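Local coordinates for vacuolar protein sorting-associated protein 29 (Entamoeba histolytica, PDB 5XCJ) that binds zinc in a metallophosphatase fold and probably works in protein transport as the Vps29 subunit of retromer, at residues V3-D8 with I110-H115. The protein carries 1 engineered substitution. Residues are numbered along the deposited sequence; the frame is centred on the assembly and turned at random.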
loop_
_atom_site.group_PDB
_atom_site.type_symbol
_atom_site.label_atom_id
_atom_site.label_comp_id
_atom_site.label_asym_id
_atom_site.label_seq_id
_atom_site.Cartn_x
_atom_site.Cartn_y
_atom_site.Cartn_z
ATOM N N VAL A 3 -10.642 -3.320 -0.357
ATOM C CA VAL A 3 -9.680 -2.228 -0.342
ATOM C C VAL A 3 -8.397 -2.536 -1.101
ATOM O O VAL A 3 -7.702 -3.501 -0.805
ATOM C CB VAL A 3 -9.298 -1.902 1.110
ATOM C CG1 VAL A 3 -8.507 -0.613 1.198
ATOM C CG2 VAL A 3 -10.535 -1.872 1.993
ATOM N N LEU A 4 -8.080 -1.702 -2.081
ATOM C CA LEU A 4 -6.865 -1.891 -2.844
ATOM C C LEU A 4 -5.761 -1.123 -2.125
ATOM O O LEU A 4 -5.897 0.069 -1.898
ATOM C CB LEU A 4 -7.037 -1.355 -4.269
ATOM C CG LEU A 4 -5.797 -1.189 -5.147
ATOM C CD1 LEU A 4 -5.124 -2.515 -5.465
ATOM C CD2 LEU A 4 -6.118 -0.427 -6.422
ATOM N N VAL A 5 -4.700 -1.818 -1.733
ATOM C CA VAL A 5 -3.571 -1.176 -1.068
ATOM C C VAL A 5 -2.426 -1.158 -2.077
ATOM O O VAL A 5 -1.905 -2.195 -2.466
ATOM C CB VAL A 5 -3.170 -1.915 0.220
ATOM C CG1 VAL A 5 -2.054 -1.179 0.943
ATOM C CG2 VAL A 5 -4.379 -2.083 1.123
ATOM N N ILE A 6 -2.046 0.041 -2.496
ATOM C CA ILE A 6 -1.018 0.234 -3.515
ATOM C C ILE A 6 -0.170 1.479 -3.244
ATOM O O ILE A 6 -0.564 2.327 -2.455
ATOM C CB ILE A 6 -1.698 0.346 -4.898
ATOM C CG1 ILE A 6 -0.763 -0.052 -6.042
ATOM C CG2 ILE A 6 -2.282 1.731 -5.080
ATOM C CD1 ILE A 6 -1.465 -0.205 -7.372
ATOM N N GLY A 7 0.988 1.569 -3.895
ATOM C CA GLY A 7 1.874 2.706 -3.727
ATOM C C GLY A 7 3.282 2.554 -4.279
ATOM O O GLY A 7 3.599 1.577 -4.950
ATOM N N ASP A 8 4.122 3.542 -3.977
ATOM C CA ASP A 8 5.521 3.559 -4.401
ATOM C C ASP A 8 5.694 3.407 -5.908
ATOM O O ASP A 8 6.504 2.625 -6.380
ATOM C CB ASP A 8 6.347 2.535 -3.631
ATOM C CG ASP A 8 6.712 3.017 -2.248
ATOM O OD1 ASP A 8 6.961 4.223 -2.107
ATOM O OD2 ASP A 8 6.735 2.199 -1.313
ATOM N N ILE A 110 -4.890 -1.322 12.134
ATOM C CA ILE A 110 -4.058 -1.628 10.986
ATOM C C ILE A 110 -3.187 -0.445 10.567
ATOM O O ILE A 110 -3.670 0.671 10.446
ATOM C CB ILE A 110 -4.921 -2.038 9.775
ATOM C CG1 ILE A 110 -5.793 -3.250 10.104
ATOM C CG2 ILE A 110 -4.053 -2.326 8.564
ATOM C CD1 ILE A 110 -6.674 -3.691 8.956
ATOM N N LEU A 111 -1.902 -0.697 10.362
ATOM C CA LEU A 111 -1.001 0.352 9.906
ATOM C C LEU A 111 -0.430 -0.013 8.543
ATOM O O LEU A 111 0.233 -1.030 8.385
ATOM C CB LEU A 111 0.132 0.593 10.906
ATOM C CG LEU A 111 1.099 1.715 10.525
ATOM C CD1 LEU A 111 0.400 3.058 10.571
ATOM C CD2 LEU A 111 2.328 1.715 11.421
ATOM N N ILE A 112 -0.679 0.845 7.565
ATOM C CA ILE A 112 -0.202 0.631 6.214
ATOM C C ILE A 112 0.905 1.627 5.903
ATOM O O ILE A 112 0.736 2.827 6.074
ATOM C CB ILE A 112 -1.329 0.788 5.178
ATOM C CG1 ILE A 112 -2.478 -0.177 5.486
ATOM C CG2 ILE A 112 -0.798 0.576 3.776
ATOM C CD1 ILE A 112 -3.615 -0.127 4.496
ATOM N N THR A 113 2.042 1.096 5.468
ATOM C CA THR A 113 3.215 1.883 5.111
ATOM C C THR A 113 3.913 1.302 3.875
ATOM O O THR A 113 3.731 0.143 3.547
ATOM C CB THR A 113 4.233 1.962 6.271
ATOM O OG1 THR A 113 4.625 0.643 6.669
ATOM C CG2 THR A 113 3.642 2.693 7.459
ATOM N N GLY A 114 4.698 2.125 3.194
ATOM C CA GLY A 114 5.432 1.685 2.027
ATOM C C GLY A 114 6.908 1.878 2.288
ATOM O O GLY A 114 7.431 1.292 3.238
ATOM N N HIS A 115 7.568 2.625 1.408
ATOM C CA HIS A 115 8.986 2.976 1.523
ATOM C C HIS A 115 10.017 1.881 1.238
ATOM O O HIS A 115 10.961 2.090 0.495
ATOM C CB HIS A 115 9.275 3.635 2.869
ATOM C CG HIS A 115 10.663 4.179 2.982
ATOM N ND1 HIS A 115 11.010 5.429 2.526
ATOM C CD2 HIS A 115 11.795 3.633 3.482
ATOM C CE1 HIS A 115 12.296 5.635 2.745
ATOM N NE2 HIS A 115 12.793 4.563 3.328
#
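Val-5 turns CG1 anti to its own nitrogen (chi1 -176°) and Ile-112 does the same with CG2, its CG1 lying anti to the carbonyl carbon (chi1 -57°), and these rotations bring the two branched side chains tip to tip. Val-5 CG1 meets Ile-112 CG2 at 3.6 Å, while CD1 at the far end of the isoleucine reaches both valine methyls, lying 4.0 Å from Val-5 CG2. The backbones here stay well apart, with 8.2 Å between Val-5 CA and Ile-112 CA, so this is face-to-face packing of two sheets.

Beyond the strands the segments draw closer, and the contact becomes polar. The carboxylate of Asp-8 reaches the turn at Gly-114, where its OD2 accepts a hydrogen bond from the backbone N of His-115 at 2.9 Å through the syn lone pair; the bond is bent, at 133°. The other oxygen, OD1, accepts one from NE2 of His-86, so both carboxylate oxygens are held. No metal is bound here, but Asp-8 is a ligand shared by the protein's two zincs and His-115 a ligand of the first; the bond ties one ligand to the backbone of the other, with Asn-39 of the first zinc and His-117 of the second beside Asp-8.

The arrangement is that of the calcineurin-like β-sandwich: strand 2-6 lies between strands 33-36 and 149-156 in one sheet, strand 110-112 between 80-85 and 127-131 in the other, with helix 96-106 packed against Leu-111 and Thr-113.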